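Local coordinates for protein salicylate 5-hydroxylase, large oxygenase component (Ralstonia sp., PDB 7C8Z) that hydroxylates salicylate at the 5-position to give gentisate, as the iron- and Rieske-cluster-containing oxygenase component of a multicomponent monooxygenase, at residues Lys232-Asn237 against Arg342-Asn347; Thr86-Arg91 against Ala187-Asp192. All coordinates share one frame; numbering follows the deposited sequence.

Contact 1: residues Lys232-Asn237 against Arg342-Asn347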
loop_
_atom_site.group_PDB
_atom_site.type_symbol
_atom_site.label_atom_id
_atom_site.label_comp_id
_atom_site.label_asym_id
_atom_site.label_seq_id
_atom_site.Cartn_x
_atom_site.Cartn_y
_atom_site.Cartn_z
ATOM N N LYS A 232 17.741 11.824 -10.025
ATOM C CA LYS A 232 18.515 12.510 -11.057
ATOM C C LYS A 232 17.613 13.108 -12.128
ATOM O O LYS A 232 17.892 14.194 -12.654
ATOM C CB LYS A 232 19.522 11.542 -11.677
ATOM C CG LYS A 232 20.596 11.076 -10.710
ATOM C CD LYS A 232 21.765 10.432 -11.438
ATOM C CE LYS A 232 21.379 9.073 -11.999
ATOM N NZ LYS A 232 21.307 8.015 -10.949
ATOM N N LEU A 233 16.506 12.423 -12.443
ATOM C CA LEU A 233 15.593 12.911 -13.472
ATOM C C LEU A 233 15.066 14.304 -13.155
ATOM O O LEU A 233 14.728 15.059 -14.072
ATOM C CB LEU A 233 14.429 11.940 -13.643
ATOM C CG LEU A 233 14.758 10.664 -14.405
ATOM C CD1 LEU A 233 13.542 9.754 -14.444
ATOM C CD2 LEU A 233 15.235 10.998 -15.802
ATOM N N MET A 234 14.997 14.671 -11.874
ATOM C CA MET A 234 14.565 16.022 -11.538
ATOM C C MET A 234 15.646 17.035 -11.884
ATOM O O MET A 234 15.370 18.065 -12.513
ATOM C CB MET A 234 14.190 16.112 -10.059
ATOM C CG MET A 234 13.664 17.481 -9.642
ATOM S SD MET A 234 12.521 18.193 -10.841
ATOM C CE MET A 234 10.985 17.367 -10.428
ATOM N N GLN A 235 16.892 16.744 -11.505
ATOM C CA GLN A 235 18.000 17.614 -11.889
ATOM C C GLN A 235 18.056 17.781 -13.400
ATOM O O GLN A 235 18.048 18.907 -13.916
ATOM C CB GLN A 235 19.313 17.058 -11.339
ATOM C CG GLN A 235 19.485 17.303 -9.846
ATOM C CD GLN A 235 19.835 18.750 -9.534
ATOM O OE1 GLN A 235 20.197 19.519 -10.426
ATOM N NE2 GLN A 235 19.722 19.128 -8.262
ATOM N N GLU A 236 18.073 16.660 -14.126
ATOM C CA GLU A 236 17.977 16.697 -15.579
ATOM C C GLU A 236 16.867 17.631 -16.032
ATOM O O GLU A 236 17.071 18.479 -16.910
ATOM C CB GLU A 236 17.716 15.294 -16.125
ATOM C CG GLU A 236 18.851 14.318 -15.969
ATOM C CD GLU A 236 18.539 12.986 -16.617
ATOM O OE1 GLU A 236 17.653 12.941 -17.496
ATOM O OE2 GLU A 236 19.174 11.980 -16.245
ATOM N N ASN A 237 15.691 17.518 -15.406
ATOM C CA ASN A 237 14.536 18.260 -15.898
ATOM C C ASN A 237 14.763 19.761 -15.806
ATOM O O ASN A 237 14.281 20.514 -16.659
ATOM C CB ASN A 237 13.278 17.853 -15.126
ATOM C CG ASN A 237 12.010 18.415 -15.742
ATOM O OD1 ASN A 237 11.471 17.862 -16.698
ATOM N ND2 ASN A 237 11.528 19.521 -15.195
ATOM N N ARG A 342 12.957 24.198 -4.350
ATOM C CA ARG A 342 12.398 22.876 -4.603
ATOM C C ARG A 342 13.422 21.855 -4.131
ATOM O O ARG A 342 14.495 21.717 -4.731
ATOM C CB ARG A 342 12.075 22.690 -6.078
ATOM C CG ARG A 342 11.311 23.846 -6.679
ATOM C CD ARG A 342 11.289 23.730 -8.182
ATOM N NE ARG A 342 10.538 24.812 -8.799
ATOM C CZ ARG A 342 10.262 24.867 -10.094
ATOM N NH1 ARG A 342 10.684 23.898 -10.899
ATOM N NH2 ARG A 342 9.565 25.886 -10.584
ATOM N N HIS A 343 13.091 21.160 -3.051
ATOM C CA HIS A 343 14.005 20.286 -2.337
ATOM C C HIS A 343 13.773 18.846 -2.776
ATOM O O HIS A 343 12.634 18.360 -2.735
ATOM C CB HIS A 343 13.780 20.446 -0.831
ATOM C CG HIS A 343 14.784 19.739 0.027
ATOM N ND1 HIS A 343 14.679 19.696 1.400
ATOM C CD2 HIS A 343 15.911 19.057 -0.286
ATOM C CE1 HIS A 343 15.695 19.012 1.897
ATOM N NE2 HIS A 343 16.457 18.614 0.894
ATOM N N ILE A 344 14.852 18.188 -3.232
ATOM C CA ILE A 344 14.829 16.780 -3.623
ATOM C C ILE A 344 15.197 15.927 -2.419
ATOM O O ILE A 344 16.236 16.144 -1.786
ATOM C CB ILE A 344 15.798 16.510 -4.786
ATOM C CG1 ILE A 344 15.377 17.266 -6.040
ATOM C CG2 ILE A 344 15.869 15.015 -5.087
ATOM C CD1 ILE A 344 16.330 17.065 -7.172
ATOM N N GLN A 345 14.366 14.928 -2.124
ATOM C CA GLN A 345 14.547 14.046 -0.974
ATOM C C GLN A 345 14.419 12.615 -1.476
ATOM O O GLN A 345 13.307 12.082 -1.592
ATOM C CB GLN A 345 13.525 14.360 0.114
ATOM C CG GLN A 345 13.330 15.856 0.339
ATOM C CD GLN A 345 12.310 16.167 1.412
ATOM O OE1 GLN A 345 11.479 15.331 1.752
ATOM N NE2 GLN A 345 12.374 17.373 1.960
ATOM N N PRO A 346 15.533 11.965 -1.796
ATOM C CA PRO A 346 15.454 10.661 -2.462
ATOM C C PRO A 346 14.974 9.558 -1.527
ATOM O O PRO A 346 15.151 9.613 -0.308
ATOM C CB PRO A 346 16.896 10.414 -2.921
ATOM C CG PRO A 346 17.734 11.201 -1.950
ATOM C CD PRO A 346 16.922 12.411 -1.585
ATOM N N ASN A 347 14.349 8.542 -2.127
ATOM C CA ASN A 347 13.859 7.370 -1.396
ATOM C C ASN A 347 14.003 6.177 -2.342
ATOM O O ASN A 347 13.116 5.900 -3.152
ATOM C CB ASN A 347 12.421 7.554 -0.935
ATOM C CG ASN A 347 12.317 8.406 0.311
ATOM O OD1 ASN A 347 11.762 9.508 0.284
ATOM N ND2 ASN A 347 12.861 7.904 1.414
#
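Met234 on the helix 232-238 and Ile344 on the strand 338-346 make the closest backbone approach, their CA atoms 8.0 Å apart, a gap that side chains alone bridge, with no hydrogen bond between the two segments. Both side chains leave the backbone heading for the other segment. The end of Ile344 does the touching: its CD1 lies 3.7 Å from Met234 CG and equally 3.7 Å from Met234 CB, so the methyl rests against the root of the methionine rather than its sulfur. Ile344 CG1 stands anti to the carbonyl carbon (chi1 -64°), and the extended second torsion carries CD1 out to the helix. Gln235, the next residue along the helix, flanks the same methyl, with its NE2 4.1 Å from Ile344 CD1; this is a van der Waals approach, while the amide nitrogen gives a weak hydrogen bond to Pro328 O. The helix thereby packs on a face of the seven-stranded antiparallel sheet of the catalytic domain of a Rieske-type ring-hydroxylating oxygenase. The mononuclear iron, held by His243, His248 and Asp389, is near: the Met234 side chain is about 8 Å from the metal and about 5 Å from the side chain of Asp389. Phe354 of the adjoining strand and Ile393 of the helix 387-402 also touch Met234, while Trp231 packs on Ile344.

Contact 2: residues Thr86-Arg91 against Ala187-Asp192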
loop_
_atom_site.group_PDB
_atom_site.type_symbol
_atom_site.label_atom_id
_atom_site.label_comp_id
_atom_site.label_asym_id
_atom_site.label_seq_id
_atom_site.Cartn_x
_atom_site.Cartn_y
_atom_site.Cartn_z
ATOM N N THR A 86 14.107 18.229 8.628
ATOM C CA THR A 86 14.231 18.033 7.188
ATOM C C THR A 86 15.127 16.819 6.961
ATOM O O THR A 86 15.386 16.044 7.888
ATOM C CB THR A 86 14.761 19.314 6.516
ATOM O OG1 THR A 86 14.738 19.163 5.089
ATOM C CG2 THR A 86 16.184 19.609 6.971
ATOM N N VAL A 87 15.618 16.654 5.732
ATOM C CA VAL A 87 16.369 15.461 5.369
ATOM C C VAL A 87 17.532 15.829 4.458
ATOM O O VAL A 87 17.504 16.844 3.753
ATOM C CB VAL A 87 15.458 14.408 4.697
ATOM C CG1 VAL A 87 15.277 14.727 3.222
ATOM C CG2 VAL A 87 16.027 13.010 4.885
ATOM N N ILE A 88 18.573 14.999 4.498
ATOM C CA ILE A 88 19.689 15.066 3.562
ATOM C C ILE A 88 19.925 13.656 3.043
ATOM O O ILE A 88 20.274 12.756 3.818
ATOM C CB ILE A 88 20.966 15.631 4.205
ATOM C CG1 ILE A 88 20.783 17.117 4.524
ATOM C CG2 ILE A 88 22.152 15.429 3.271
ATOM C CD1 ILE A 88 21.983 17.754 5.183
ATOM N N GLY A 89 19.730 13.462 1.743
ATOM C CA GLY A 89 19.698 12.124 1.197
ATOM C C GLY A 89 18.532 11.367 1.789
ATOM O O GLY A 89 17.374 11.667 1.489
ATOM N N GLU A 90 18.818 10.395 2.653
ATOM C CA GLU A 90 17.778 9.691 3.391
ATOM C C GLU A 90 17.989 9.792 4.893
ATOM O O GLU A 90 17.427 8.998 5.651
ATOM C CB GLU A 90 17.718 8.228 2.960
ATOM C CG GLU A 90 17.350 8.058 1.502
ATOM C CD GLU A 90 16.946 6.643 1.175
ATOM O OE1 GLU A 90 16.930 5.807 2.103
ATOM O OE2 GLU A 90 16.630 6.369 -0.000
ATOM N N ARG A 91 18.766 10.770 5.341
ATOM C CA ARG A 91 19.105 10.923 6.749
ATOM C C ARG A 91 18.375 12.137 7.305
ATOM O O ARG A 91 18.583 13.262 6.834
ATOM C CB ARG A 91 20.617 11.052 6.932
ATOM C CG ARG A 91 21.344 9.749 6.685
ATOM C CD ARG A 91 22.834 9.945 6.560
ATOM N NE ARG A 91 23.491 10.122 7.847
ATOM C CZ ARG A 91 24.800 10.285 7.984
ATOM N NH1 ARG A 91 25.581 10.292 6.909
ATOM N NH2 ARG A 91 25.330 10.443 9.187
ATOM N N ALA A 187 23.696 22.567 4.444
ATOM C CA ALA A 187 24.446 21.862 5.470
ATOM C C ALA A 187 25.215 20.727 4.815
ATOM O O ALA A 187 25.000 20.394 3.646
ATOM C CB ALA A 187 23.527 21.340 6.582
ATOM N N SER A 188 26.116 20.129 5.588
ATOM C CA SER A 188 26.923 19.041 5.060
ATOM C C SER A 188 27.431 18.175 6.201
ATOM O O SER A 188 27.891 18.692 7.224
ATOM C CB SER A 188 28.103 19.588 4.245
ATOM O OG SER A 188 28.990 18.555 3.854
ATOM N N PHE A 189 27.346 16.857 6.008
ATOM C CA PHE A 189 27.971 15.940 6.953
ATOM C C PHE A 189 29.484 16.043 6.867
ATOM O O PHE A 189 30.178 16.034 7.892
ATOM C CB PHE A 189 27.528 14.500 6.679
ATOM C CG PHE A 189 26.124 14.197 7.111
ATOM C CD1 PHE A 189 25.837 13.932 8.438
ATOM C CD2 PHE A 189 25.094 14.151 6.184
ATOM C CE1 PHE A 189 24.553 13.640 8.839
ATOM C CE2 PHE A 189 23.802 13.863 6.577
ATOM C CZ PHE A 189 23.532 13.608 7.909
ATOM N N ASP A 190 30.007 16.146 5.650
ATOM C CA ASP A 190 31.434 16.316 5.438
ATOM C C ASP A 190 31.870 17.674 5.968
ATOM O O ASP A 190 31.419 18.715 5.475
ATOM C CB ASP A 190 31.752 16.192 3.950
ATOM C CG ASP A 190 33.229 16.050 3.677
ATOM O OD1 ASP A 190 34.028 16.092 4.636
ATOM O OD2 ASP A 190 33.590 15.902 2.493
ATOM N N HIS A 191 32.741 17.666 6.972
ATOM C CA HIS A 191 33.248 18.903 7.545
ATOM C C HIS A 191 34.483 19.415 6.821
ATOM O O HIS A 191 34.872 20.569 7.032
ATOM C CB HIS A 191 33.533 18.717 9.031
ATOM C CG HIS A 191 32.303 18.787 9.877
ATOM N ND1 HIS A 191 31.823 19.970 10.395
ATOM C CD2 HIS A 191 31.437 17.824 10.271
ATOM C CE1 HIS A 191 30.724 19.730 11.087
ATOM N NE2 HIS A 191 30.466 18.437 11.026
ATOM N N ASP A 192 35.113 18.581 5.991
ATOM C CA ASP A 192 36.193 19.011 5.113
ATOM C C ASP A 192 35.681 19.376 3.727
ATOM O O ASP A 192 36.390 19.200 2.729
ATOM C CB ASP A 192 37.265 17.924 5.023
ATOM C CG ASP A 192 37.686 17.408 6.388
ATOM O OD1 ASP A 192 38.030 18.237 7.259
ATOM O OD2 ASP A 192 37.670 16.174 6.592
#
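The guanidinium of Arg91 lies flat over one face of the Phe189 ring, the planes 14° apart, so the two groups stack; Arg91 CZ, 3.6 Å from the Phe189 ring centroid and 19° off its normal, makes the pair cation-pi as well. CZ is displaced toward the rim, and the closest atoms are Arg91 NH2 and Phe189 CE1 at 3.3 Å. A bend at chi3 (78°) in an otherwise extended arginine chain brings the group over the ring. Its charge is also engaged by a salt bridge from Arg91 NH2 to Glu107 OE2, a second hold that would limit rotation of the guanidinium. The backbone contribution is local: a type II' turn from Ile88 to Arg91, with Gly89 at positive phi, links the strands 82-88 and 91-97 as a beta hairpin, closed by Ile88 N to Arg91 O and Arg91 N to Ile88 O. This hairpin belongs to the Rieske domain, where it faces the end of the strand 184-188. Apolar contacts come from Ile88: its CG2 meets the edge of the Phe189 ring at CE2, 4.0 Å away, and its CD1 reaches Ala187 CB at 4.1 Å. Val71 of the strand 69-73 touches both Ile88 and Ala187.

Overall arrangement
Contact 1 is wholly buried; contact 2 is largely so, but its Phe189 is partly exposed. They belong to different parts of the chain: contact 1 joins a helix to the catalytic-domain sheet, whereas contact 2 sets a beta hairpin of the Rieske-domain sheet against the end of the strand 184-188 and the loop that follows it. Contact 1 buries 123 Å² and is mainly aliphatic packing, with one glutamine amide beside it, near the iron; contact 2 buries 246 Å², adds a stacked cation and lies away from the annotated sites. Their centres are 16 Å apart, yet they meet where the domains adjoin: Pro346 CD comes within 3.2 Å of Gly89 O, and His343 approaches Thr86.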